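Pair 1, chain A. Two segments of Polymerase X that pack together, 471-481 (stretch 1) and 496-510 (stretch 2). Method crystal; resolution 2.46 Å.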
# COMPACT_ATOMS: atom_id res chain seq x y z
N ASP A 471 -5.23 -16.62 -12.93
CA ASP A 471 -6.67 -16.77 -12.84
C ASP A 471 -7.12 -16.60 -11.39
O ASP A 471 -7.23 -17.57 -10.65
CB ASP A 471 -7.10 -18.14 -13.36
CG ASP A 471 -8.59 -18.37 -13.25
OD1 ASP A 471 -9.34 -17.38 -13.07
OD2 ASP A 471 -9.01 -19.54 -13.33
N LEU A 472 -7.39 -15.36 -11.00
CA LEU A 472 -7.66 -15.04 -9.60
C LEU A 472 -8.77 -15.90 -9.01
O LEU A 472 -8.65 -16.39 -7.88
CB LEU A 472 -7.98 -13.56 -9.44
CG LEU A 472 -7.27 -12.79 -8.33
CD1 LEU A 472 -8.21 -11.74 -7.75
CD2 LEU A 472 -6.76 -13.70 -7.22
N ASP A 473 -9.85 -16.09 -9.76
CA ASP A 473 -11.01 -16.84 -9.27
C ASP A 473 -10.66 -18.28 -8.89
O ASP A 473 -11.16 -18.81 -7.90
CB ASP A 473 -12.16 -16.81 -10.28
CG ASP A 473 -12.97 -15.53 -10.20
OD1 ASP A 473 -14.02 -15.44 -10.89
OD2 ASP A 473 -12.57 -14.61 -9.45
N ALA A 474 -9.82 -18.92 -9.70
CA ALA A 474 -9.34 -20.26 -9.38
C ALA A 474 -8.56 -20.26 -8.07
O ALA A 474 -8.78 -21.11 -7.20
CB ALA A 474 -8.48 -20.80 -10.51
N VAL A 475 -7.66 -19.29 -7.93
CA VAL A 475 -6.83 -19.19 -6.73
C VAL A 475 -7.67 -18.93 -5.49
O VAL A 475 -7.50 -19.59 -4.47
CB VAL A 475 -5.75 -18.09 -6.85
CG1 VAL A 475 -4.97 -17.98 -5.56
CG2 VAL A 475 -4.82 -18.40 -8.01
N LEU A 476 -8.58 -17.96 -5.59
CA LEU A 476 -9.47 -17.63 -4.48
C LEU A 476 -10.34 -18.82 -4.09
O LEU A 476 -10.62 -19.04 -2.91
CB LEU A 476 -10.34 -16.42 -4.82
CG LEU A 476 -9.61 -15.08 -4.95
CD1 LEU A 476 -10.59 -13.93 -5.09
CD2 LEU A 476 -8.70 -14.86 -3.76
N GLY A 477 -10.77 -19.59 -5.08
CA GLY A 477 -11.53 -20.81 -4.83
C GLY A 477 -10.71 -21.78 -4.00
O GLY A 477 -11.22 -22.40 -3.07
N ALA A 478 -9.43 -21.89 -4.33
CA ALA A 478 -8.52 -22.75 -3.58
C ALA A 478 -8.35 -22.25 -2.14
O ALA A 478 -8.16 -23.05 -1.22
CB ALA A 478 -7.18 -22.84 -4.27
N CYS A 479 -8.43 -20.94 -1.95
CA CYS A 479 -8.36 -20.36 -0.60
C CYS A 479 -9.59 -20.76 0.20
O CYS A 479 -9.49 -21.17 1.36
CB CYS A 479 -8.27 -18.83 -0.66
SG CYS A 479 -6.68 -18.19 -1.21
N GLU A 480 -10.75 -20.64 -0.44
CA GLU A 480 -12.01 -20.98 0.20
C GLU A 480 -12.02 -22.44 0.63
O GLU A 480 -12.46 -22.77 1.74
CB GLU A 480 -13.18 -20.71 -0.75
CG GLU A 480 -14.55 -21.03 -0.16
CD GLU A 480 -15.66 -20.90 -1.18
OE1 GLU A 480 -15.39 -21.07 -2.39
OE2 GLU A 480 -16.82 -20.64 -0.77
N ALA A 481 -11.53 -23.31 -0.24
CA ALA A 481 -11.53 -24.75 -0.01
C ALA A 481 -10.58 -25.15 1.12
O ALA A 481 -10.77 -26.19 1.76
CB ALA A 481 -11.16 -25.50 -1.28
N ASP A 496 -4.26 -4.50 -2.40
CA ASP A 496 -4.42 -5.74 -3.12
C ASP A 496 -4.41 -6.83 -2.06
O ASP A 496 -3.48 -6.88 -1.26
CB ASP A 496 -3.22 -5.89 -4.07
CG ASP A 496 -3.12 -7.27 -4.69
OD1 ASP A 496 -1.99 -7.66 -5.06
OD2 ASP A 496 -4.15 -7.97 -4.81
N LEU A 497 -5.41 -7.71 -2.02
CA LEU A 497 -6.51 -7.86 -2.99
C LEU A 497 -7.33 -6.61 -3.32
O LEU A 497 -7.73 -5.86 -2.43
CB LEU A 497 -7.45 -8.94 -2.46
CG LEU A 497 -8.55 -9.48 -3.38
CD1 LEU A 497 -7.93 -10.29 -4.52
CD2 LEU A 497 -9.53 -10.33 -2.57
N ASP A 498 -7.61 -6.42 -4.61
CA ASP A 498 -8.42 -5.29 -5.07
C ASP A 498 -9.80 -5.34 -4.42
O ASP A 498 -10.36 -6.42 -4.23
CB ASP A 498 -8.55 -5.32 -6.59
CG ASP A 498 -9.13 -4.03 -7.15
OD1 ASP A 498 -10.15 -4.10 -7.85
OD2 ASP A 498 -8.56 -2.95 -6.88
N TRP A 499 -10.36 -4.18 -4.09
CA TRP A 499 -11.66 -4.13 -3.42
C TRP A 499 -12.77 -4.67 -4.32
O TRP A 499 -13.79 -5.14 -3.83
CB TRP A 499 -12.00 -2.73 -2.92
CG TRP A 499 -12.26 -1.72 -4.00
CD1 TRP A 499 -11.36 -0.84 -4.52
CD2 TRP A 499 -13.49 -1.49 -4.69
NE1 TRP A 499 -11.95 -0.07 -5.50
CE2 TRP A 499 -13.26 -0.45 -5.62
CE3 TRP A 499 -14.76 -2.06 -4.62
CZ2 TRP A 499 -14.26 0.03 -6.47
CZ3 TRP A 499 -15.75 -1.58 -5.46
CH2 TRP A 499 -15.49 -0.55 -6.37
N ARG A 500 -12.55 -4.62 -5.63
CA ARG A 500 -13.53 -5.14 -6.57
C ARG A 500 -13.66 -6.65 -6.45
O ARG A 500 -14.76 -7.19 -6.52
CB ARG A 500 -13.18 -4.75 -8.00
CG ARG A 500 -13.44 -3.28 -8.30
CD ARG A 500 -12.63 -2.79 -9.48
NE ARG A 500 -12.61 -1.33 -9.54
CZ ARG A 500 -11.75 -0.58 -8.87
NH1 ARG A 500 -10.82 -1.14 -8.11
NH2 ARG A 500 -11.80 0.74 -8.97
N GLU A 501 -12.54 -7.34 -6.27
CA GLU A 501 -12.55 -8.79 -6.11
C GLU A 501 -13.05 -9.19 -4.72
O GLU A 501 -13.71 -10.21 -4.57
CB GLU A 501 -11.17 -9.38 -6.38
CG GLU A 501 -10.67 -9.14 -7.80
CD GLU A 501 -11.54 -9.80 -8.85
OE1 GLU A 501 -12.44 -10.60 -8.49
OE2 GLU A 501 -11.34 -9.52 -10.05
N ALA A 502 -12.73 -8.37 -3.72
CA ALA A 502 -13.23 -8.58 -2.36
C ALA A 502 -14.75 -8.44 -2.31
O ALA A 502 -15.43 -9.16 -1.58
CB ALA A 502 -12.58 -7.60 -1.40
N LEU A 503 -15.28 -7.50 -3.08
CA LEU A 503 -16.73 -7.29 -3.17
C LEU A 503 -17.42 -8.54 -3.69
O LEU A 503 -18.47 -8.93 -3.20
CB LEU A 503 -17.05 -6.09 -4.07
CG LEU A 503 -18.53 -5.74 -4.26
CD1 LEU A 503 -19.19 -5.43 -2.93
CD2 LEU A 503 -18.68 -4.57 -5.21
N ARG A 504 -16.81 -9.17 -4.70
CA ARG A 504 -17.38 -10.37 -5.30
C ARG A 504 -17.29 -11.59 -4.40
O ARG A 504 -18.11 -12.51 -4.51
CB ARG A 504 -16.70 -10.66 -6.64
CG ARG A 504 -17.10 -9.73 -7.76
CD ARG A 504 -16.33 -10.01 -9.05
NE ARG A 504 -16.65 -11.31 -9.62
CZ ARG A 504 -15.76 -12.28 -9.84
NH1 ARG A 504 -14.48 -12.08 -9.54
NH2 ARG A 504 -16.14 -13.43 -10.37
N TRP A 505 -16.30 -11.62 -3.51
CA TRP A 505 -16.02 -12.80 -2.70
C TRP A 505 -16.32 -12.63 -1.22
O TRP A 505 -16.00 -13.50 -0.41
CB TRP A 505 -14.55 -13.22 -2.87
CG TRP A 505 -14.25 -13.93 -4.15
CD1 TRP A 505 -13.99 -13.37 -5.36
CD2 TRP A 505 -14.17 -15.35 -4.33
NE1 TRP A 505 -13.75 -14.36 -6.30
CE2 TRP A 505 -13.86 -15.58 -5.69
CE3 TRP A 505 -14.33 -16.46 -3.49
CZ2 TRP A 505 -13.71 -16.86 -6.22
CZ3 TRP A 505 -14.19 -17.73 -4.01
CH2 TRP A 505 -13.88 -17.92 -5.36
N ARG A 506 -16.95 -11.51 -0.86
CA ARG A 506 -17.19 -11.18 0.55
C ARG A 506 -17.99 -12.24 1.31
O ARG A 506 -17.92 -12.29 2.54
CB ARG A 506 -17.86 -9.81 0.70
CG ARG A 506 -18.96 -9.50 -0.31
CD ARG A 506 -19.82 -8.35 0.19
NE ARG A 506 -20.97 -8.85 0.95
CZ ARG A 506 -21.44 -8.27 2.05
NH1 ARG A 506 -20.86 -7.19 2.54
NH2 ARG A 506 -22.49 -8.80 2.67
N GLU A 507 -18.73 -13.07 0.59
CA GLU A 507 -19.56 -14.09 1.22
C GLU A 507 -18.78 -15.38 1.43
O GLU A 507 -19.21 -16.25 2.20
CB GLU A 507 -20.78 -14.39 0.35
CG GLU A 507 -21.60 -13.17 -0.04
CD GLU A 507 -22.61 -12.79 1.02
OE1 GLU A 507 -22.27 -12.85 2.22
OE2 GLU A 507 -23.75 -12.43 0.65
N ARG A 508 -17.64 -15.51 0.76
CA ARG A 508 -16.95 -16.79 0.69
C ARG A 508 -15.57 -16.83 1.35
O ARG A 508 -15.00 -17.90 1.56
CB ARG A 508 -16.86 -17.26 -0.76
CG ARG A 508 -18.21 -17.30 -1.47
CD ARG A 508 -18.27 -18.44 -2.48
NE ARG A 508 -17.80 -18.05 -3.80
CZ ARG A 508 -17.31 -18.90 -4.70
NH1 ARG A 508 -17.20 -20.19 -4.40
NH2 ARG A 508 -16.91 -18.47 -5.88
N LEU A 509 -15.02 -15.67 1.69
CA LEU A 509 -13.69 -15.61 2.27
C LEU A 509 -13.66 -14.82 3.57
O LEU A 509 -14.50 -13.96 3.81
CB LEU A 509 -12.69 -15.00 1.28
CG LEU A 509 -12.56 -15.66 -0.09
CD1 LEU A 509 -11.81 -14.75 -1.05
CD2 LEU A 509 -11.88 -17.00 0.04
N LYS A 510 -12.68 -15.15 4.41
CA LYS A 510 -12.31 -14.27 5.51
C LYS A 510 -11.11 -13.47 5.04
O LYS A 510 -10.25 -13.99 4.33
CB LYS A 510 -11.95 -15.08 6.76
CG LYS A 510 -13.16 -15.61 7.51
CD LYS A 510 -12.83 -15.85 8.97
CE LYS A 510 -12.98 -14.57 9.79
NZ LYS A 510 -12.15 -13.45 9.25

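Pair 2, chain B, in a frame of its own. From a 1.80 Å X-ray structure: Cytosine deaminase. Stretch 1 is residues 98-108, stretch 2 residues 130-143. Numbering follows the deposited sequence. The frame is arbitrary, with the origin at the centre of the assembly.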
# COMPACT_ATOMS: atom_id res chain seq x y z
N ARG B 98 -22.10 -13.54 -2.81
CA ARG B 98 -20.87 -12.89 -2.36
C ARG B 98 -19.69 -13.17 -3.29
O ARG B 98 -18.90 -12.28 -3.61
CB ARG B 98 -20.51 -13.33 -0.93
CG ARG B 98 -21.50 -12.84 0.12
CD ARG B 98 -21.09 -13.26 1.55
NE ARG B 98 -21.30 -14.69 1.79
CZ ARG B 98 -20.36 -15.62 1.70
NH1 ARG B 98 -19.11 -15.30 1.37
NH2 ARG B 98 -20.66 -16.89 1.94
N ALA B 99 -19.58 -14.42 -3.74
CA ALA B 99 -18.50 -14.80 -4.64
C ALA B 99 -18.60 -14.03 -5.96
O ALA B 99 -17.60 -13.53 -6.48
CB ALA B 99 -18.51 -16.30 -4.89
N LEU B 100 -19.81 -13.94 -6.49
CA LEU B 100 -20.03 -13.25 -7.76
C LEU B 100 -19.72 -11.76 -7.66
O LEU B 100 -19.14 -11.20 -8.58
CB LEU B 100 -21.46 -13.47 -8.26
CG LEU B 100 -21.69 -14.87 -8.83
CD1 LEU B 100 -23.14 -15.02 -9.24
CD2 LEU B 100 -20.74 -15.14 -10.00
N LYS B 101 -20.09 -11.14 -6.55
CA LYS B 101 -19.76 -9.73 -6.34
C LYS B 101 -18.25 -9.48 -6.31
O LYS B 101 -17.75 -8.52 -6.89
CB LYS B 101 -20.39 -9.23 -5.04
CG LYS B 101 -20.02 -7.80 -4.69
CD LYS B 101 -20.97 -7.24 -3.64
CE LYS B 101 -20.46 -5.92 -3.07
NZ LYS B 101 -21.46 -5.34 -2.13
N THR B 102 -17.53 -10.36 -5.63
CA THR B 102 -16.09 -10.21 -5.50
C THR B 102 -15.38 -10.52 -6.83
O THR B 102 -14.40 -9.88 -7.20
CB THR B 102 -15.56 -11.07 -4.34
OG1 THR B 102 -16.02 -10.50 -3.11
CG2 THR B 102 -14.04 -11.09 -4.31
N ILE B 103 -15.91 -11.50 -7.56
CA ILE B 103 -15.42 -11.77 -8.90
C ILE B 103 -15.61 -10.54 -9.80
O ILE B 103 -14.72 -10.20 -10.59
CB ILE B 103 -16.11 -13.02 -9.49
CG1 ILE B 103 -15.56 -14.28 -8.82
CG2 ILE B 103 -15.89 -13.08 -11.00
CD1 ILE B 103 -16.35 -15.53 -9.13
N GLY B 104 -16.75 -9.86 -9.65
CA GLY B 104 -16.99 -8.59 -10.33
C GLY B 104 -15.91 -7.56 -10.05
O GLY B 104 -15.43 -6.89 -10.98
N MET B 105 -15.51 -7.43 -8.79
CA MET B 105 -14.43 -6.52 -8.41
C MET B 105 -13.12 -6.91 -9.08
O MET B 105 -12.34 -6.04 -9.47
CB MET B 105 -14.18 -6.55 -6.90
CG MET B 105 -15.33 -6.12 -6.01
SD MET B 105 -14.72 -6.16 -4.29
CE MET B 105 -16.26 -6.48 -3.44
N LEU B 106 -12.85 -8.21 -9.16
CA LEU B 106 -11.59 -8.67 -9.75
C LEU B 106 -11.58 -8.38 -11.25
O LEU B 106 -10.57 -7.92 -11.79
CB LEU B 106 -11.37 -10.17 -9.49
CG LEU B 106 -11.18 -10.58 -8.02
CD1 LEU B 106 -11.36 -12.09 -7.85
CD2 LEU B 106 -9.79 -10.14 -7.53
N ARG B 107 -12.71 -8.63 -11.91
CA ARG B 107 -12.91 -8.31 -13.32
C ARG B 107 -12.67 -6.82 -13.57
O ARG B 107 -12.02 -6.44 -14.55
CB ARG B 107 -14.33 -8.70 -13.75
CG ARG B 107 -14.71 -8.35 -15.20
CD ARG B 107 -15.37 -6.98 -15.32
NE ARG B 107 -16.29 -6.70 -14.20
CZ ARG B 107 -17.56 -7.09 -14.17
NH1 ARG B 107 -18.07 -7.77 -15.18
NH2 ARG B 107 -18.32 -6.78 -13.12
N ASP B 108 -13.21 -5.98 -12.68
CA ASP B 108 -13.04 -4.53 -12.81
C ASP B 108 -11.57 -4.14 -12.82
O ASP B 108 -11.20 -3.13 -13.41
CB ASP B 108 -13.75 -3.79 -11.68
CG ASP B 108 -15.26 -3.77 -11.85
OD1 ASP B 108 -15.76 -4.07 -12.96
OD2 ASP B 108 -15.95 -3.43 -10.85
N ALA B 130 -21.47 -24.39 -4.22
CA ALA B 130 -21.78 -23.10 -4.85
C ALA B 130 -20.66 -22.66 -5.80
O ALA B 130 -20.92 -22.19 -6.90
CB ALA B 130 -22.04 -22.03 -3.79
N LEU B 131 -19.42 -22.82 -5.36
CA LEU B 131 -18.29 -22.33 -6.15
C LEU B 131 -17.99 -23.19 -7.38
O LEU B 131 -17.53 -22.66 -8.39
CB LEU B 131 -17.05 -22.13 -5.27
CG LEU B 131 -17.23 -20.88 -4.39
CD1 LEU B 131 -16.28 -20.86 -3.22
CD2 LEU B 131 -17.07 -19.63 -5.21
N LEU B 132 -18.28 -24.48 -7.32
CA LEU B 132 -18.19 -25.33 -8.50
C LEU B 132 -19.17 -24.86 -9.57
O LEU B 132 -18.85 -24.87 -10.76
CB LEU B 132 -18.42 -26.80 -8.17
CG LEU B 132 -17.28 -27.50 -7.41
CD1 LEU B 132 -17.76 -28.81 -6.80
CD2 LEU B 132 -16.10 -27.76 -8.33
N ALA B 133 -20.36 -24.44 -9.16
CA ALA B 133 -21.33 -23.89 -10.10
C ALA B 133 -20.89 -22.51 -10.60
O ALA B 133 -21.04 -22.20 -11.79
CB ALA B 133 -22.72 -23.81 -9.48
N VAL B 134 -20.36 -21.70 -9.69
CA VAL B 134 -19.89 -20.35 -10.01
C VAL B 134 -18.78 -20.41 -11.06
O VAL B 134 -18.67 -19.53 -11.93
CB VAL B 134 -19.37 -19.63 -8.73
CG1 VAL B 134 -18.36 -18.54 -9.07
CG2 VAL B 134 -20.54 -19.06 -7.92
N LYS B 135 -17.98 -21.47 -11.00
CA LYS B 135 -16.92 -21.68 -11.97
C LYS B 135 -17.48 -21.74 -13.39
O LYS B 135 -16.85 -21.26 -14.33
CB LYS B 135 -16.15 -22.96 -11.63
CG LYS B 135 -15.14 -23.40 -12.67
CD LYS B 135 -14.43 -24.67 -12.21
CE LYS B 135 -13.51 -25.22 -13.28
NZ LYS B 135 -12.79 -26.44 -12.81
N GLN B 136 -18.68 -22.30 -13.54
CA GLN B 136 -19.33 -22.36 -14.84
C GLN B 136 -20.05 -21.05 -15.15
O GLN B 136 -19.97 -20.54 -16.27
CB GLN B 136 -20.33 -23.52 -14.89
CG GLN B 136 -19.71 -24.88 -14.59
CD GLN B 136 -18.52 -25.19 -15.49
OE1 GLN B 136 -18.58 -25.00 -16.71
NE2 GLN B 136 -17.42 -25.64 -14.89
N GLU B 137 -20.74 -20.51 -14.15
CA GLU B 137 -21.54 -19.30 -14.32
C GLU B 137 -20.68 -18.09 -14.68
O GLU B 137 -21.10 -17.23 -15.47
CB GLU B 137 -22.34 -19.01 -13.05
CG GLU B 137 -23.21 -17.76 -13.13
CD GLU B 137 -24.14 -17.60 -11.93
OE1 GLU B 137 -23.90 -18.27 -10.90
OE2 GLU B 137 -25.10 -16.81 -12.02
N ALA B 138 -19.48 -18.01 -14.11
CA ALA B 138 -18.62 -16.84 -14.31
C ALA B 138 -17.50 -17.04 -15.34
O ALA B 138 -16.59 -16.21 -15.43
CB ALA B 138 -18.05 -16.36 -12.97
N ALA B 139 -17.58 -18.12 -16.11
CA ALA B 139 -16.57 -18.42 -17.12
C ALA B 139 -16.44 -17.33 -18.19
O ALA B 139 -15.39 -17.19 -18.82
CB ALA B 139 -16.84 -19.78 -17.77
N ASP B 140 -17.50 -16.55 -18.39
CA ASP B 140 -17.46 -15.43 -19.33
C ASP B 140 -16.54 -14.31 -18.84
O ASP B 140 -16.12 -13.45 -19.62
CB ASP B 140 -18.87 -14.89 -19.60
CG ASP B 140 -19.59 -14.47 -18.33
OD1 ASP B 140 -19.36 -15.09 -17.28
OD2 ASP B 140 -20.40 -13.51 -18.39
N LEU B 141 -16.22 -14.32 -17.55
CA LEU B 141 -15.34 -13.32 -16.95
C LEU B 141 -13.97 -13.87 -16.59
O LEU B 141 -12.95 -13.23 -16.83
CB LEU B 141 -15.99 -12.72 -15.69
CG LEU B 141 -17.40 -12.12 -15.87
CD1 LEU B 141 -17.91 -11.54 -14.55
CD2 LEU B 141 -17.41 -11.06 -16.96
N ILE B 142 -13.94 -15.05 -15.98
CA ILE B 142 -12.70 -15.57 -15.43
C ILE B 142 -12.55 -17.07 -15.62
O ILE B 142 -13.52 -17.78 -15.86
CB ILE B 142 -12.63 -15.33 -13.90
CG1 ILE B 142 -13.71 -16.15 -13.19
CG2 ILE B 142 -12.74 -13.85 -13.57
CD1 ILE B 142 -13.69 -16.04 -11.67
N ASP B 143 -11.32 -17.55 -15.50
CA ASP B 143 -11.05 -18.97 -15.41
C ASP B 143 -10.76 -19.28 -13.94
O ASP B 143 -9.72 -18.88 -13.41
CB ASP B 143 -9.87 -19.37 -16.30
CG ASP B 143 -10.18 -19.21 -17.78
OD1 ASP B 143 -9.78 -18.19 -18.38
OD2 ASP B 143 -10.82 -20.12 -18.34

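In both pairs a helix packs against a second helix whose chain runs on into a non-helical segment that also contributes to the contact. The N-to-C directions of the helices diverge by 52° in pair 1 and 42° in pair 2, with crossing angles of the same negative sign, and the axes approach to 12.1 Å and 10.9 Å. Fourteen central residues superpose with an RMSD of 0.6 Å. The buried surfaces, 539 and 450 Å², are of similar size. A backbone arrangement does not dictate the chemistry that holds it together, and these two contacts illustrate the point.

The middle of stretch 1 is occupied by A:Leu476 in pair 1 and B:Ile103 in pair 2, each pointing toward the other stretch. What they meet differs greatly in size, because A:Trp505 matches B:Ala138. In pair 1 the indole fills a hole formed by A:Asp473, A:Leu476, A:Gly477 and A:Glu480. A:Leu476 CD1 lies over one ring face, 3.5 Å from the centroid of the five-membered ring of A:Trp505, a CH-pi contact. The backbone at A:Gly477 also lies close: its N is 3.5 Å from A:Trp505 CH2. The matching B:Gly104 meets no such ring. With only a methyl at B:Ala138, the space is shared among smaller groups: B:Ile103 CD1 reaches B:Val134 CG1 at 3.6 Å and B:Ile142 CD1 at 3.7 Å, but B:Ala138 CB only at 4.3 Å. The counterpart of B:Ile142 is A:Leu509, whose CD1 lies 4.1 Å from A:Leu476 CD2.

The flanking positions diverge in chemistry. A:Asp473 binds A:Arg504 through two hydrogen bonds, OD1 to NH2 at 3.0 Å and OD2 to NH1 at 3.2 Å, within a salt bridge; the carboxylate also accepts a weak hydrogen bond from the indole, A:Trp505 NE1 to A:Asp473 OD2 at 3.4 Å. The same two positions in pair 2 hold B:Leu100 and B:Glu137, which merely touch, CD1 of the leucine lying 3.7 Å from OE1 of the glutamate. Further along, A:Glu480 OE1 forms a salt bridge with A:Arg508 NH1 at 2.8 Å. The matching B:Arg107 and B:Leu141 meet without charge pairing, NH1 of the arginine 3.8 Å from CD2 of the leucine, while B:Arg107 NE turns to B:Asp108 OD1, 3.0 Å away in its own stretch.

Pair 1 thus combines an aromatic knob with ionic flanks, whereas pair 2, with no hydrogen bond between its stretches, relies chiefly on contacts between aliphatic side chains.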